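Side-chain contacts in phosphoglycerol transferase GacH (Streptococcus pyogenes MGAS5005, PDB 6DGM), which probably transfers glycerol phosphate onto the rhamnose polysaccharide of the streptococcal cell wall, through the metal-binding, sulfatase-like C-terminal part that forms this chain: residues A[353-356]-A[357-361]; A[370-373]-A[374-377]. One frame throughout, in Å; residues are numbered along the deposited sequence.

Contact 1: A[353-356]-A[357-361]; sequences AIQN and DLKNI
N356 and N360 sit one helical turn apart with their amide planes turned 76° from each other, and the N360 amide turns back to the backbone oxygen of N356. N360 ND2 reaches N356 O at 3.0 Å, from above the carbonyl plane and at a bent N-H...O angle of 141°, while N360 N comes to that oxygen from the opposite face, at 3.1 Å. Two donors of one residue thus grip a single acceptor. All this lies on helix 349-365, near the C-terminal end of the construct; its I354, D357 and I361 touch helix 328-339, with D357 and I361 also meeting helix 11-29. A water donates to both N356 OD1 and D357 OD1, bridging adjacent residues. Both asparagine amides also bond to the side chain of N8, near the start of the chain, and D357 OD2 is bonded to Y21 OH. On another flank Q355 and L358 run side by side, Q355 OE1 lying 3.7 Å from L358 CD2; the bent Q355 chain carries its amide to N104 and the A340 carbonyl. The K359 methylenes pass the Q355 oxygen, CG 3.2 Å from Q355 O.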
loop_
_atom_site.group_PDB
_atom_site.type_symbol
_atom_site.label_atom_id
_atom_site.label_comp_id
_atom_site.label_asym_id
_atom_site.label_seq_id
_atom_site.Cartn_x
_atom_site.Cartn_y
_atom_site.Cartn_z
ATOM N N ALA A 353 -13.028 19.124 8.338
ATOM C CA ALA A 353 -13.860 19.532 7.213
ATOM C C ALA A 353 -13.615 18.633 6.013
ATOM O O ALA A 353 -14.560 18.128 5.399
ATOM C CB ALA A 353 -13.587 20.997 6.851
ATOM N N ILE A 354 -12.343 18.390 5.692
ATOM C CA ILE A 354 -12.010 17.520 4.573
ATOM C C ILE A 354 -12.431 16.081 4.872
ATOM O O ILE A 354 -12.918 15.368 3.986
ATOM C CB ILE A 354 -10.515 17.659 4.236
ATOM C CG1 ILE A 354 -10.200 19.083 3.758
ATOM C CG2 ILE A 354 -10.092 16.614 3.194
ATOM C CD1 ILE A 354 -8.712 19.369 3.665
ATOM N N GLN A 355 -12.257 15.633 6.120
ATOM C CA GLN A 355 -12.688 14.288 6.479
ATOM C C GLN A 355 -14.196 14.138 6.362
ATOM O O GLN A 355 -14.675 13.052 6.021
ATOM C CB GLN A 355 -12.202 13.931 7.892
ATOM C CG GLN A 355 -10.743 13.546 7.938
ATOM C CD GLN A 355 -10.445 12.226 7.219
ATOM O OE1 GLN A 355 -11.310 11.351 7.083
ATOM N NE2 GLN A 355 -9.212 12.088 6.745
ATOM N N ASN A 356 -14.958 15.212 6.622
ATOM C CA ASN A 356 -16.399 15.122 6.436
ATOM C C ASN A 356 -16.731 14.901 4.968
ATOM O O ASN A 356 -17.623 14.109 4.641
ATOM C CB ASN A 356 -17.114 16.345 6.987
ATOM C CG ASN A 356 -18.607 16.257 6.792
ATOM O OD1 ASN A 356 -19.140 16.803 5.838
ATOM N ND2 ASN A 356 -19.286 15.553 7.691
ATOM N N ASP A 357 -16.023 15.592 4.064
ATOM C CA ASP A 357 -16.185 15.313 2.641
ATOM C C ASP A 357 -15.905 13.839 2.359
ATOM O O ASP A 357 -16.692 13.153 1.694
ATOM C CB ASP A 357 -15.224 16.165 1.807
ATOM C CG ASP A 357 -15.559 17.644 1.819
ATOM O OD1 ASP A 357 -16.705 18.012 2.137
ATOM O OD2 ASP A 357 -14.656 18.445 1.501
ATOM N N LEU A 358 -14.765 13.341 2.854
ATOM C CA LEU A 358 -14.380 11.954 2.604
ATOM C C LEU A 358 -15.373 10.968 3.199
ATOM O O LEU A 358 -15.746 9.991 2.539
ATOM C CB LEU A 358 -12.970 11.711 3.138
ATOM C CG LEU A 358 -12.470 10.279 2.990
ATOM C CD1 LEU A 358 -12.410 9.873 1.533
ATOM C CD2 LEU A 358 -11.100 10.108 3.646
ATOM N N LYS A 359 -15.812 11.198 4.445
ATOM C CA LYS A 359 -16.709 10.244 5.094
ATOM C C LYS A 359 -18.030 10.123 4.341
ATOM O O LYS A 359 -18.589 9.028 4.223
ATOM C CB LYS A 359 -16.954 10.650 6.545
ATOM C CG LYS A 359 -15.757 10.452 7.466
ATOM C CD LYS A 359 -15.940 11.102 8.824
ATOM C CE LYS A 359 -14.703 10.883 9.680
ATOM N NZ LYS A 359 -14.767 11.585 10.980
ATOM N N ASN A 360 -18.547 11.235 3.821
ATOM C CA ASN A 360 -19.786 11.165 3.053
ATOM C C ASN A 360 -19.608 10.332 1.789
ATOM O O ASN A 360 -20.474 9.512 1.451
ATOM C CB ASN A 360 -20.312 12.565 2.748
ATOM C CG ASN A 360 -21.167 13.114 3.873
ATOM O OD1 ASN A 360 -22.263 12.616 4.125
ATOM N ND2 ASN A 360 -20.660 14.119 4.581
ATOM N N ILE A 361 -18.483 10.507 1.085
ATOM C CA ILE A 361 -18.202 9.697 -0.101
ATOM C C ILE A 361 -18.038 8.232 0.283
ATOM O O ILE A 361 -18.580 7.322 -0.363
ATOM C CB ILE A 361 -16.944 10.230 -0.814
ATOM C CG1 ILE A 361 -17.177 11.655 -1.335
ATOM C CG2 ILE A 361 -16.500 9.265 -1.936
ATOM C CD1 ILE A 361 -18.312 11.795 -2.351
HETATM O O HOH W 1 -19.089 17.541 3.285
#

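Contact 2: A[370-373]-A[374-377]; sequences GYLL and KHKT
H375 N donates to L372 O at 2.9 Å, the shorter of the two backbone bonds that join 370-373 to 374-377. The other runs from K374 N to Y371 O at 3.2 Å, and both donors stand above the planes of the carbonyls they reach. These i to i+3 bonds, with L373 N to G370 O before them, make a short 3-10 segment. The H375 side chain folds back along it. With CG anti to the carbonyl carbon (chi1 -61°), the imidazole lies beside the start of the segment: its CD2 is 3.6 Å from Y371 O, which it meets obliquely, and L372 CA sits at the ring edge, 4.1 Å from that same CD2. H375 CB comes 4.4 Å from L372 CD2, a loose aliphatic touch. A K376 chain bent at several bonds brings CD to the end of the L373 carbonyl, 3.4 Å from L373 O. K374 instead extends away from the turn, its CB resting 3.7 Å from Y371 O. D364 takes the backbone N of both Y371 and L372 on its carboxylate, tying the start of the turn to the preceding helix. L372 drops between I361 and V365 of helix 349-365 and I14 of helix 11-29, while H375 packs on A15 and A18 of that second helix.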
loop_
_atom_site.group_PDB
_atom_site.type_symbol
_atom_site.label_atom_id
_atom_site.label_comp_id
_atom_site.label_asym_id
_atom_site.label_seq_id
_atom_site.Cartn_x
_atom_site.Cartn_y
_atom_site.Cartn_z
ATOM N N GLY A 370 -25.740 5.300 -2.565
ATOM C CA GLY A 370 -25.264 5.393 -3.936
ATOM C C GLY A 370 -25.719 6.654 -4.634
ATOM O O GLY A 370 -26.032 6.619 -5.832
ATOM N N TYR A 371 -25.777 7.772 -3.906
ATOM C CA TYR A 371 -26.127 9.043 -4.518
ATOM C C TYR A 371 -25.132 9.441 -5.599
ATOM O O TYR A 371 -25.485 10.187 -6.519
ATOM C CB TYR A 371 -26.189 10.136 -3.448
ATOM C CG TYR A 371 -27.333 10.000 -2.480
ATOM C CD1 TYR A 371 -28.623 9.741 -2.928
ATOM C CD2 TYR A 371 -27.134 10.153 -1.110
ATOM C CE1 TYR A 371 -29.684 9.627 -2.042
ATOM C CE2 TYR A 371 -28.192 10.043 -0.218
ATOM C CZ TYR A 371 -29.466 9.776 -0.694
ATOM O OH TYR A 371 -30.537 9.658 0.167
ATOM N N LEU A 372 -23.884 8.971 -5.500
ATOM C CA LEU A 372 -22.887 9.352 -6.487
ATOM C C LEU A 372 -23.190 8.803 -7.876
ATOM O O LEU A 372 -22.562 9.251 -8.841
ATOM C CB LEU A 372 -21.509 8.885 -6.046
ATOM C CG LEU A 372 -20.865 9.768 -4.990
ATOM C CD1 LEU A 372 -19.657 9.075 -4.388
ATOM C CD2 LEU A 372 -20.444 11.091 -5.572
ATOM N N LEU A 373 -24.131 7.860 -8.002
ATOM C CA LEU A 373 -24.473 7.334 -9.322
ATOM C C LEU A 373 -25.045 8.414 -10.229
ATOM O O LEU A 373 -25.029 8.262 -11.455
ATOM C CB LEU A 373 -25.457 6.169 -9.192
ATOM C CG LEU A 373 -24.916 4.943 -8.447
ATOM C CD1 LEU A 373 -26.036 3.944 -8.211
ATOM C CD2 LEU A 373 -23.769 4.281 -9.199
ATOM N N LYS A 374 -25.550 9.497 -9.656
ATOM C CA LYS A 374 -26.069 10.609 -10.430
ATOM C C LYS A 374 -24.986 11.609 -10.807
ATOM O O LYS A 374 -25.249 12.516 -11.598
ATOM C CB LYS A 374 -27.186 11.291 -9.640
ATOM C CG LYS A 374 -27.982 12.287 -10.450
ATOM C CD LYS A 374 -29.283 12.652 -9.753
ATOM C CE LYS A 374 -30.042 13.718 -10.542
ATOM N NZ LYS A 374 -31.333 14.068 -9.889
ATOM N N HIS A 375 -23.769 11.452 -10.293
ATOM C CA HIS A 375 -22.665 12.360 -10.582
ATOM C C HIS A 375 -21.657 11.582 -11.414
ATOM O O HIS A 375 -20.676 11.032 -10.911
ATOM C CB HIS A 375 -22.101 12.860 -9.287
ATOM C CG HIS A 375 -23.108 13.611 -8.480
ATOM N ND1 HIS A 375 -23.460 14.912 -8.764
ATOM C CD2 HIS A 375 -23.881 13.229 -7.434
ATOM C CE1 HIS A 375 -24.399 15.305 -7.923
ATOM N NE2 HIS A 375 -24.667 14.306 -7.101
ATOM N N LYS A 376 -21.905 11.567 -12.730
ATOM C CA LYS A 376 -21.269 10.605 -13.620
ATOM C C LYS A 376 -19.785 10.854 -13.834
ATOM O O LYS A 376 -19.084 9.940 -14.275
ATOM C CB LYS A 376 -21.923 10.643 -15.003
ATOM C CG LYS A 376 -23.414 10.390 -15.017
ATOM C CD LYS A 376 -23.752 9.000 -14.519
ATOM C CE LYS A 376 -24.841 8.348 -15.379
ATOM N NZ LYS A 376 -25.741 9.298 -16.051
ATOM N N THR A 377 -19.289 12.057 -13.577
ATOM C CA THR A 377 -17.871 12.343 -13.783
ATOM C C THR A 377 -17.056 12.303 -12.496
ATOM O O THR A 377 -15.849 12.568 -12.536
ATOM C CB THR A 377 -17.702 13.697 -14.490
ATOM O OG1 THR A 377 -18.179 14.751 -13.646
ATOM C CG2 THR A 377 -18.481 13.719 -15.812
#

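In the fold
Contact 1 comes first along the chain, in the middle of helix 349-365; contact 2 follows in the loop after that helix, close to the C-terminus. Their centres are about 16 Å apart, on the same side of the chain's centre, yet they touch through I361 CD1 and L372 CD1, 3.7 Å from each other. Helix 11-29 is their common support: I17 and Y21 meet contact 1, I14, A15 and A18 meet contact 2, and Y9 just ahead of the helix reaches both. The N-terminal and C-terminal parts of the chain are thereby packed together at its periphery, away from the manganese and glycerol phosphate site beside the eight-stranded mixed sheet.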